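Local coordinates for protein aminopeptidase N (Francisella tularensis subsp. tularensis, PDB 5DLL) that removes N-terminal residues, preferably alanine, from peptides as a zinc-dependent aminopeptidase of the M1 family, probably helping to degrade intracellular peptides, at residues 221-226 against 244-249; 458-463 against 535-540; 732-737 against 768-773. One frame throughout, in Å; residues are numbered along the deposited sequence.

Contact 1: residues 221-226 against 244-249; sequences VSLEIY and DSMKWD
In the beta-alpha-beta unit formed by strand 220-227, helix 236-253 and strand 261-267, Val-221 and Leu-223 of the first strand meet Met-246 of the crossover helix. The backbones stay well apart, with 10.5 Å between the CA atoms of Val-221 and Met-246, and a long, pliable methionine suits that gap. Extended beyond CG (chi2 173°), its chain carries the methyl group to the sheet. There Met-246 CE meets Val-221 CG1 tip to tip at 3.8 Å. Leucine and methionine instead run past one another in opposite directions, bringing Leu-223 CD2 within 3.7 Å of Met-246 CE and also alongside the sulfur. The valine methyl is aimed by its torsion, CG1 lying anti to the backbone N (chi1 175°). All three residues are buried, and none carries a polar side-chain group needing a partner. Tyr-257 touches both Val-221 and Met-246, while Tyr-311, on the helix 297-312 that also bears the zinc ligand His-309, packs on Met-246. The same crossover helix is tied to helix 328-346 by a salt bridge from Asp-249 to Arg-338. On the strand's other face polar groups take over: Tyr-226 OH donates to Glu-224 OE1 at 2.9 Å, approaching from above the carboxylate plane, 66° out of it.

Contact 2: residues 458-463 against 535-540; sequences PNIKVS and SLFRDF
Two apolar pairs carry the contact, Ile-460 with Phe-537 and Val-462 with Leu-536. The isoleucine and phenylalanine side chains cross obliquely, Ile-460 CG2 lying 4.0 Å from Phe-537 CZ, the far end of the ring. With the CG1 branch turned back beside the backbone N (chi1 -47°), CG2 is the branch that meets the ring. Val-462 CG1 and Leu-536 CD1 approach more loosely, at 4.3 Å. Beta-branched residues suit strand 459-467, whose extended backbone accommodates them easily; from the facing loop the phenylalanine ring and the leucine, branched only at CG, reach across to them. Both segments belong to the Ig-like beta domain, where Val-546 of the neighbouring parallel strand touches both Val-462 and Phe-537.

Polar interactions shape the loop behind this apolar layer. A type II beta turn runs from Phe-537 to Phe-540, closed by a weak hydrogen bond from Phe-540 N to Phe-537 O. Arg-538 reaches back within the segment, its NE donating to Ser-535 OG at 3.0 Å along a nearly straight path (169°), with the oxygen close to the guanidinium plane. Salt bridges from Arg-538 NH1 to Glu-511 and from NH2 to Asp-562 occupy the two terminal nitrogens, so bonds at all three nitrogens fix the group's rotation.

Contact 3: residues 732-737 against 768-773; sequences EFYNRW and NHPAYN
Tyr-734, in the last turn of helix 723-736, faces Ala-771 in the type I beta turn from His-769 to Tyr-772, their CA atoms 9.4 Å apart. Both segments lie in the helical C-terminal domain of ARM-repeat type, the turn following helix 759-767 and leading towards helix 777-788. Proline suits the second position of the turn, since its ring restricts phi to about the -65° found at Pro-770. The turn is closed by Tyr-772 N donating to His-769 O at 2.9 Å.

A tyrosine is long enough to bridge the gap, and with CG anti to the backbone N (chi1 -168°) its ring projects from the helix. His-769 arrives from the opposite direction and presents its edge to one face of that ring, a T-shaped pair with planes at 72° and centroids 5.3 Å apart. Its CE1 does the touching, 3.8 Å from Tyr-734 CZ and displaced from the ring centre toward the rim. Trp-747 of helix 741-752 meets both rings, so the pair forms part of an aromatic cluster that also includes Phe-733. Alanine is small enough to fit close to the phenol end: Ala-771 CB approaches the tyrosine ring obliquely, 3.9 Å from Tyr-734 CE1 and 3.8 Å from Tyr-734 OH.

Overall arrangement
The three contacts follow one another along the chain and touch nowhere. Contact 1 belongs to the catalytic region, contact 2 to the Ig-like domain and contact 3 to the helical C-terminal domain. The centres of contacts 1 and 2 are about 40 Å apart, those of 1 and 3 about 37 Å, and those of 2 and 3 about 48 Å. None contains a residue of the zinc site, His-309, His-313 and Glu-332. Contact 1 is linked to it through helices 297-312 and 328-346, which carry His-309 and Glu-332. The loop of contact 2 reaches the catalytic region differently, Phe-540 packing against helix 349-369. The sodium site, with Val-44, Thr-106 and Thr-141, belongs to the N-terminal domain.

Contact 1: residues 221-226 against 244-249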
loop_
_atom_site.group_PDB
_atom_site.type_symbol
_atom_site.label_atom_id
_atom_site.label_comp_id
_atom_site.label_asym_id
_atom_site.label_seq_id
_atom_site.Cartn_x
_atom_site.Cartn_y
_atom_site.Cartn_z
ATOM N N VAL A 221 27.829 -9.123 -1.091
ATOM C CA VAL A 221 26.504 -9.743 -1.145
ATOM C C VAL A 221 26.092 -9.976 -2.599
ATOM O O VAL A 221 25.995 -9.031 -3.380
ATOM C CB VAL A 221 25.447 -8.852 -0.453
ATOM C CG1 VAL A 221 24.050 -9.434 -0.620
ATOM C CG2 VAL A 221 25.774 -8.683 1.027
ATOM N N SER A 222 25.839 -11.231 -2.958
ATOM C CA SER A 222 25.379 -11.556 -4.305
ATOM C C SER A 222 23.892 -11.216 -4.451
ATOM O O SER A 222 23.062 -11.662 -3.657
ATOM C CB SER A 222 25.630 -13.032 -4.621
ATOM O OG SER A 222 25.401 -13.299 -5.994
ATOM N N LEU A 223 23.573 -10.400 -5.453
ATOM C CA LEU A 223 22.190 -10.047 -5.773
ATOM C C LEU A 223 21.769 -10.823 -7.021
ATOM O O LEU A 223 22.543 -10.933 -7.977
ATOM C CB LEU A 223 22.052 -8.538 -6.001
ATOM C CG LEU A 223 22.592 -7.618 -4.898
ATOM C CD1 LEU A 223 22.258 -6.165 -5.207
ATOM C CD2 LEU A 223 22.050 -7.994 -3.526
ATOM N N GLU A 224 20.554 -11.372 -7.004
ATOM C CA GLU A 224 20.104 -12.263 -8.068
ATOM C C GLU A 224 18.607 -12.132 -8.325
ATOM O O GLU A 224 17.795 -12.625 -7.547
ATOM C CB GLU A 224 20.443 -13.717 -7.718
ATOM C CG GLU A 224 21.900 -13.958 -7.339
ATOM C CD GLU A 224 22.238 -15.425 -7.141
ATOM O OE1 GLU A 224 21.314 -16.239 -6.906
ATOM O OE2 GLU A 224 23.439 -15.760 -7.215
ATOM N N ILE A 225 18.247 -11.464 -9.417
ATOM C CA ILE A 225 16.860 -11.434 -9.877
ATOM C C ILE A 225 16.663 -12.549 -10.903
ATOM O O ILE A 225 17.436 -12.658 -11.855
ATOM C CB ILE A 225 16.485 -10.072 -10.499
ATOM C CG1 ILE A 225 16.539 -8.976 -9.431
ATOM C CG2 ILE A 225 15.095 -10.129 -11.122
ATOM C CD1 ILE A 225 16.264 -7.581 -9.954
ATOM N N TYR A 226 15.633 -13.369 -10.691
ATOM C CA TYR A 226 15.304 -14.487 -11.573
ATOM C C TYR A 226 13.928 -14.293 -12.206
ATOM O O TYR A 226 12.954 -13.977 -11.519
ATOM C CB TYR A 226 15.306 -15.799 -10.790
ATOM C CG TYR A 226 16.678 -16.286 -10.384
ATOM C CD1 TYR A 226 17.453 -17.044 -11.258
ATOM C CD2 TYR A 226 17.196 -16.004 -9.125
ATOM C CE1 TYR A 226 18.710 -17.499 -10.892
ATOM C CE2 TYR A 226 18.453 -16.453 -8.748
ATOM C CZ TYR A 226 19.207 -17.199 -9.636
ATOM O OH TYR A 226 20.459 -17.650 -9.269
ATOM N N ASP A 244 19.394 0.771 -3.874
ATOM C CA ASP A 244 18.864 1.954 -3.187
ATOM C C ASP A 244 18.288 1.577 -1.820
ATOM O O ASP A 244 18.470 2.304 -0.843
ATOM C CB ASP A 244 17.758 2.627 -4.016
ATOM C CG ASP A 244 18.211 3.024 -5.427
ATOM O OD1 ASP A 244 19.406 3.353 -5.633
ATOM O OD2 ASP A 244 17.347 3.010 -6.334
ATOM N N SER A 245 17.586 0.445 -1.770
ATOM C CA SER A 245 16.976 -0.055 -0.538
ATOM C C SER A 245 18.021 -0.423 0.502
ATOM O O SER A 245 17.917 -0.031 1.662
ATOM C CB SER A 245 16.127 -1.293 -0.826
ATOM O OG SER A 245 15.134 -1.020 -1.794
ATOM N N MET A 246 19.014 -1.196 0.072
ATOM C CA MET A 246 20.064 -1.688 0.957
ATOM C C MET A 246 20.865 -0.545 1.569
ATOM O O MET A 246 21.120 -0.533 2.776
ATOM C CB MET A 246 20.999 -2.633 0.195
ATOM C CG MET A 246 20.539 -4.080 0.157
ATOM S SD MET A 246 21.551 -5.112 -0.922
ATOM C CE MET A 246 21.387 -6.702 -0.118
ATOM N N LYS A 247 21.257 0.406 0.723
ATOM C CA LYS A 247 22.039 1.573 1.140
ATOM C C LYS A 247 21.268 2.479 2.096
ATOM O O LYS A 247 21.834 2.987 3.062
ATOM C CB LYS A 247 22.472 2.373 -0.089
ATOM C CG LYS A 247 23.261 3.640 0.207
ATOM C CD LYS A 247 23.710 4.308 -1.085
ATOM C CE LYS A 247 24.095 5.764 -0.864
ATOM N NZ LYS A 247 25.215 5.913 0.106
ATOM N N TRP A 248 19.983 2.683 1.819
ATOM C CA TRP A 248 19.155 3.569 2.630
ATOM C C TRP A 248 18.948 3.007 4.026
ATOM O O TRP A 248 18.856 3.752 5.003
ATOM C CB TRP A 248 17.802 3.794 1.964
ATOM C CG TRP A 248 16.881 4.639 2.779
ATOM C CD1 TRP A 248 16.841 5.999 2.825
ATOM C CD2 TRP A 248 15.862 4.177 3.671
ATOM N NE1 TRP A 248 15.858 6.417 3.689
ATOM C CE2 TRP A 248 15.238 5.315 4.221
ATOM C CE3 TRP A 248 15.408 2.909 4.053
ATOM C CZ2 TRP A 248 14.182 5.225 5.134
ATOM C CZ3 TRP A 248 14.361 2.823 4.966
ATOM C CH2 TRP A 248 13.762 3.974 5.493
ATOM N N ASP A 249 18.869 1.686 4.109
ATOM C CA ASP A 249 18.668 1.012 5.376
ATOM C C ASP A 249 19.933 1.144 6.211
ATOM O O ASP A 249 19.854 1.418 7.416
ATOM C CB ASP A 249 18.315 -0.463 5.152
ATOM C CG ASP A 249 17.215 -0.959 6.083
ATOM O OD1 ASP A 249 16.839 -0.241 7.035
ATOM O OD2 ASP A 249 16.713 -2.084 5.857
#

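Contact 2: residues 458-463 against 535-540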
loop_
_atom_site.group_PDB
_atom_site.type_symbol
_atom_site.label_atom_id
_atom_site.label_comp_id
_atom_site.label_asym_id
_atom_site.label_seq_id
_atom_site.Cartn_x
_atom_site.Cartn_y
_atom_site.Cartn_z
ATOM N N PRO A 458 -10.659 10.020 15.987
ATOM C CA PRO A 458 -10.928 11.104 16.943
ATOM C C PRO A 458 -11.194 12.463 16.273
ATOM O O PRO A 458 -10.549 12.806 15.280
ATOM C CB PRO A 458 -9.650 11.165 17.797
ATOM C CG PRO A 458 -8.868 9.937 17.466
ATOM C CD PRO A 458 -9.271 9.537 16.081
ATOM N N ASN A 459 -12.147 13.211 16.825
ATOM C CA ASN A 459 -12.476 14.558 16.360
ATOM C C ASN A 459 -11.887 15.598 17.305
ATOM O O ASN A 459 -12.145 15.559 18.509
ATOM C CB ASN A 459 -13.992 14.742 16.296
ATOM C CG ASN A 459 -14.650 13.816 15.298
ATOM O OD1 ASN A 459 -14.644 14.075 14.095
ATOM N ND2 ASN A 459 -15.234 12.734 15.792
ATOM N N ILE A 460 -11.105 16.530 16.763
ATOM C CA ILE A 460 -10.455 17.554 17.578
ATOM C C ILE A 460 -11.149 18.905 17.404
ATOM O O ILE A 460 -11.126 19.494 16.320
ATOM C CB ILE A 460 -8.958 17.701 17.232
ATOM C CG1 ILE A 460 -8.275 16.327 17.151
ATOM C CG2 ILE A 460 -8.259 18.595 18.250
ATOM C CD1 ILE A 460 -8.345 15.503 18.420
ATOM N N LYS A 461 -11.769 19.379 18.483
ATOM C CA LYS A 461 -12.398 20.692 18.512
ATOM C C LYS A 461 -11.353 21.715 18.938
ATOM O O LYS A 461 -10.749 21.574 20.001
ATOM C CB LYS A 461 -13.569 20.685 19.496
ATOM C CG LYS A 461 -14.380 21.971 19.540
ATOM C CD LYS A 461 -15.449 21.908 20.622
ATOM C CE LYS A 461 -16.144 23.250 20.809
ATOM N NZ LYS A 461 -15.216 24.307 21.298
ATOM N N VAL A 462 -11.136 22.733 18.108
ATOM C CA VAL A 462 -10.141 23.766 18.394
ATOM C C VAL A 462 -10.809 25.076 18.793
ATOM O O VAL A 462 -11.737 25.542 18.130
ATOM C CB VAL A 462 -9.226 24.030 17.183
ATOM C CG1 VAL A 462 -8.217 25.133 17.502
ATOM C CG2 VAL A 462 -8.524 22.744 16.765
ATOM N N SER A 463 -10.312 25.663 19.878
ATOM C CA SER A 463 -10.800 26.941 20.375
ATOM C C SER A 463 -9.601 27.741 20.876
ATOM O O SER A 463 -8.613 27.161 21.326
ATOM C CB SER A 463 -11.819 26.714 21.492
ATOM O OG SER A 463 -12.548 27.896 21.765
ATOM N N SER A 535 -0.438 27.408 12.940
ATOM C CA SER A 535 -0.154 26.302 12.028
ATOM C C SER A 535 -0.216 25.019 12.850
ATOM O O SER A 535 0.649 24.787 13.692
ATOM C CB SER A 535 1.229 26.472 11.402
ATOM O OG SER A 535 1.550 25.376 10.569
ATOM N N LEU A 536 -1.238 24.199 12.611
ATOM C CA LEU A 536 -1.554 23.072 13.493
ATOM C C LEU A 536 -1.582 21.724 12.774
ATOM O O LEU A 536 -1.983 21.635 11.611
ATOM C CB LEU A 536 -2.900 23.314 14.177
ATOM C CG LEU A 536 -2.871 24.320 15.330
ATOM C CD1 LEU A 536 -4.282 24.745 15.711
ATOM C CD2 LEU A 536 -2.135 23.744 16.530
ATOM N N PHE A 537 -1.164 20.684 13.496
ATOM C CA PHE A 537 -1.067 19.323 12.960
ATOM C C PHE A 537 -0.252 19.291 11.665
ATOM O O PHE A 537 -0.723 18.848 10.612
ATOM C CB PHE A 537 -2.460 18.708 12.778
ATOM C CG PHE A 537 -3.236 18.594 14.060
ATOM C CD1 PHE A 537 -3.006 17.537 14.933
ATOM C CD2 PHE A 537 -4.181 19.552 14.406
ATOM C CE1 PHE A 537 -3.713 17.434 16.121
ATOM C CE2 PHE A 537 -4.892 19.454 15.592
ATOM C CZ PHE A 537 -4.657 18.394 16.451
ATOM N N ARG A 538 0.979 19.780 11.771
ATOM C CA ARG A 538 1.901 19.833 10.644
ATOM C C ARG A 538 2.299 18.431 10.201
ATOM O O ARG A 538 2.627 17.584 11.033
ATOM C CB ARG A 538 3.146 20.618 11.030
ATOM C CG ARG A 538 2.902 22.098 11.250
ATOM C CD ARG A 538 4.200 22.792 11.624
ATOM N NE ARG A 538 4.123 24.240 11.474
ATOM C CZ ARG A 538 5.165 25.062 11.571
ATOM N NH1 ARG A 538 6.384 24.587 11.817
ATOM N NH2 ARG A 538 4.988 26.371 11.416
ATOM N N ASP A 539 2.273 18.203 8.888
ATOM C CA ASP A 539 2.512 16.876 8.295
ATOM C C ASP A 539 1.505 15.821 8.774
ATOM O O ASP A 539 1.824 14.625 8.809
ATOM C CB ASP A 539 3.948 16.400 8.561
ATOM C CG ASP A 539 4.984 17.350 8.009
ATOM O OD1 ASP A 539 4.997 17.566 6.778
ATOM O OD2 ASP A 539 5.790 17.879 8.804
ATOM N N PHE A 540 0.295 16.267 9.128
ATOM C CA PHE A 540 -0.760 15.380 9.622
ATOM C C PHE A 540 -0.214 14.559 10.794
ATOM O O PHE A 540 -0.120 13.327 10.728
ATOM C CB PHE A 540 -1.257 14.495 8.473
ATOM C CG PHE A 540 -2.589 13.848 8.720
ATOM C CD1 PHE A 540 -3.738 14.617 8.852
ATOM C CD2 PHE A 540 -2.703 12.461 8.779
ATOM C CE1 PHE A 540 -4.971 14.020 9.060
ATOM C CE2 PHE A 540 -3.931 11.859 8.985
ATOM C CZ PHE A 540 -5.066 12.639 9.126
#

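Contact 3: residues 732-737 against 768-773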
loop_
_atom_site.group_PDB
_atom_site.type_symbol
_atom_site.label_atom_id
_atom_site.label_comp_id
_atom_site.label_asym_id
_atom_site.label_seq_id
_atom_site.Cartn_x
_atom_site.Cartn_y
_atom_site.Cartn_z
ATOM N N GLU A 732 -3.633 7.462 -33.287
ATOM C CA GLU A 732 -2.181 7.661 -33.284
ATOM C C GLU A 732 -1.525 6.944 -32.101
ATOM O O GLU A 732 -0.497 6.291 -32.271
ATOM C CB GLU A 732 -1.821 9.160 -33.272
ATOM C CG GLU A 732 -1.998 9.873 -34.616
ATOM C CD GLU A 732 -1.923 11.400 -34.524
ATOM O OE1 GLU A 732 -2.483 12.078 -35.413
ATOM O OE2 GLU A 732 -1.309 11.936 -33.577
ATOM N N PHE A 733 -2.128 7.046 -30.917
ATOM C CA PHE A 733 -1.616 6.357 -29.726
ATOM C C PHE A 733 -1.701 4.836 -29.888
ATOM O O PHE A 733 -0.761 4.122 -29.541
ATOM C CB PHE A 733 -2.380 6.801 -28.473
ATOM C CG PHE A 733 -1.713 6.420 -27.172
ATOM C CD1 PHE A 733 -1.870 5.150 -26.632
ATOM C CD2 PHE A 733 -0.949 7.343 -26.470
ATOM C CE1 PHE A 733 -1.267 4.808 -25.429
ATOM C CE2 PHE A 733 -0.346 7.004 -25.267
ATOM C CZ PHE A 733 -0.506 5.736 -24.747
ATOM N N TYR A 734 -2.821 4.345 -30.418
ATOM C CA TYR A 734 -3.008 2.906 -30.603
ATOM C C TYR A 734 -2.009 2.346 -31.601
ATOM O O TYR A 734 -1.390 1.316 -31.340
ATOM C CB TYR A 734 -4.430 2.579 -31.066
ATOM C CG TYR A 734 -4.759 1.097 -31.003
ATOM C CD1 TYR A 734 -4.877 0.442 -29.777
ATOM C CD2 TYR A 734 -4.953 0.349 -32.167
ATOM C CE1 TYR A 734 -5.177 -0.912 -29.710
ATOM C CE2 TYR A 734 -5.256 -1.008 -32.109
ATOM C CZ TYR A 734 -5.368 -1.635 -30.878
ATOM O OH TYR A 734 -5.668 -2.983 -30.805
ATOM N N ASN A 735 -1.857 3.029 -32.736
ATOM C CA ASN A 735 -0.910 2.620 -33.785
ATOM C C ASN A 735 0.496 2.359 -33.245
ATOM O O ASN A 735 1.152 1.395 -33.643
ATOM C CB ASN A 735 -0.831 3.681 -34.896
ATOM C CG ASN A 735 -2.100 3.762 -35.731
ATOM O OD1 ASN A 735 -2.816 2.772 -35.903
ATOM N ND2 ASN A 735 -2.380 4.949 -36.263
ATOM N N ARG A 736 0.943 3.221 -32.334
ATOM C CA ARG A 736 2.284 3.123 -31.761
ATOM C C ARG A 736 2.402 1.972 -30.769
ATOM O O ARG A 736 3.402 1.252 -30.767
ATOM C CB ARG A 736 2.663 4.434 -31.063
ATOM C CG ARG A 736 2.726 5.643 -31.987
ATOM C CD ARG A 736 3.074 6.922 -31.231
ATOM N NE ARG A 736 2.539 8.129 -31.872
ATOM C CZ ARG A 736 2.921 9.379 -31.602
ATOM N NH1 ARG A 736 3.868 9.632 -30.702
ATOM N NH2 ARG A 736 2.355 10.394 -32.249
ATOM N N TRP A 737 1.375 1.796 -29.938
ATOM C CA TRP A 737 1.449 0.886 -28.788
ATOM C C TRP A 737 0.464 -0.285 -28.832
ATOM O O TRP A 737 -0.156 -0.598 -27.824
ATOM C CB TRP A 737 1.240 1.681 -27.493
ATOM C CG TRP A 737 2.148 2.860 -27.380
ATOM C CD1 TRP A 737 1.803 4.175 -27.499
ATOM C CD2 TRP A 737 3.561 2.833 -27.138
ATOM N NE1 TRP A 737 2.911 4.967 -27.336
ATOM C CE2 TRP A 737 4.005 4.170 -27.115
ATOM C CE3 TRP A 737 4.494 1.806 -26.932
ATOM C CZ2 TRP A 737 5.345 4.511 -26.898
ATOM C CZ3 TRP A 737 5.825 2.146 -26.718
ATOM C CH2 TRP A 737 6.236 3.487 -26.704
ATOM N N ASN A 768 -16.129 -4.154 -27.571
ATOM C CA ASN A 768 -16.119 -4.973 -28.787
ATOM C C ASN A 768 -14.761 -4.947 -29.503
ATOM O O ASN A 768 -14.526 -5.723 -30.431
ATOM C CB ASN A 768 -17.223 -4.503 -29.740
ATOM C CG ASN A 768 -18.561 -4.308 -29.037
ATOM O OD1 ASN A 768 -18.982 -5.143 -28.234
ATOM N ND2 ASN A 768 -19.229 -3.195 -29.329
ATOM N N HIS A 769 -13.879 -4.056 -29.055
ATOM C CA HIS A 769 -12.546 -3.872 -29.633
ATOM C C HIS A 769 -11.613 -5.002 -29.174
ATOM O O HIS A 769 -11.680 -5.421 -28.017
ATOM C CB HIS A 769 -11.998 -2.511 -29.182
ATOM C CG HIS A 769 -11.064 -1.868 -30.157
ATOM N ND1 HIS A 769 -9.702 -1.807 -29.956
ATOM C CD2 HIS A 769 -11.298 -1.245 -31.337
ATOM C CE1 HIS A 769 -9.136 -1.182 -30.972
ATOM N NE2 HIS A 769 -10.082 -0.829 -31.823
ATOM N N PRO A 770 -10.731 -5.497 -30.071
ATOM C CA PRO A 770 -9.857 -6.622 -29.708
ATOM C C PRO A 770 -8.853 -6.272 -28.607
ATOM O O PRO A 770 -8.337 -7.169 -27.937
ATOM C CB PRO A 770 -9.123 -6.930 -31.016
ATOM C CG PRO A 770 -9.089 -5.625 -31.731
ATOM C CD PRO A 770 -10.408 -4.977 -31.413
ATOM N N ALA A 771 -8.577 -4.977 -28.444
ATOM C CA ALA A 771 -7.791 -4.469 -27.319
ATOM C C ALA A 771 -8.443 -4.759 -25.965
ATOM O O ALA A 771 -7.748 -4.857 -24.955
ATOM C CB ALA A 771 -7.566 -2.975 -27.468
ATOM N N TYR A 772 -9.772 -4.871 -25.945
ATOM C CA TYR A 772 -10.493 -5.279 -24.744
ATOM C C TYR A 772 -10.716 -6.786 -24.723
ATOM O O TYR A 772 -10.812 -7.433 -25.766
ATOM C CB TYR A 772 -11.840 -4.559 -24.657
ATOM C CG TYR A 772 -12.595 -4.790 -23.357
ATOM C CD1 TYR A 772 -12.177 -4.197 -22.168
ATOM C CD2 TYR A 772 -13.733 -5.593 -23.321
ATOM C CE1 TYR A 772 -12.863 -4.403 -20.982
ATOM C CE2 TYR A 772 -14.430 -5.798 -22.140
ATOM C CZ TYR A 772 -13.992 -5.201 -20.972
ATOM O OH TYR A 772 -14.681 -5.410 -19.797
ATOM N N ASN A 773 -10.778 -7.325 -23.508
ATOM C CA ASN A 773 -11.123 -8.716 -23.256
ATOM C C ASN A 773 -11.652 -8.807 -21.821
ATOM O O ASN A 773 -10.908 -8.537 -20.876
ATOM C CB ASN A 773 -9.902 -9.620 -23.434
ATOM C CG ASN A 773 -10.272 -11.084 -23.564
ATOM O OD1 ASN A 773 -11.095 -11.606 -22.809
ATOM N ND2 ASN A 773 -9.659 -11.759 -24.527
#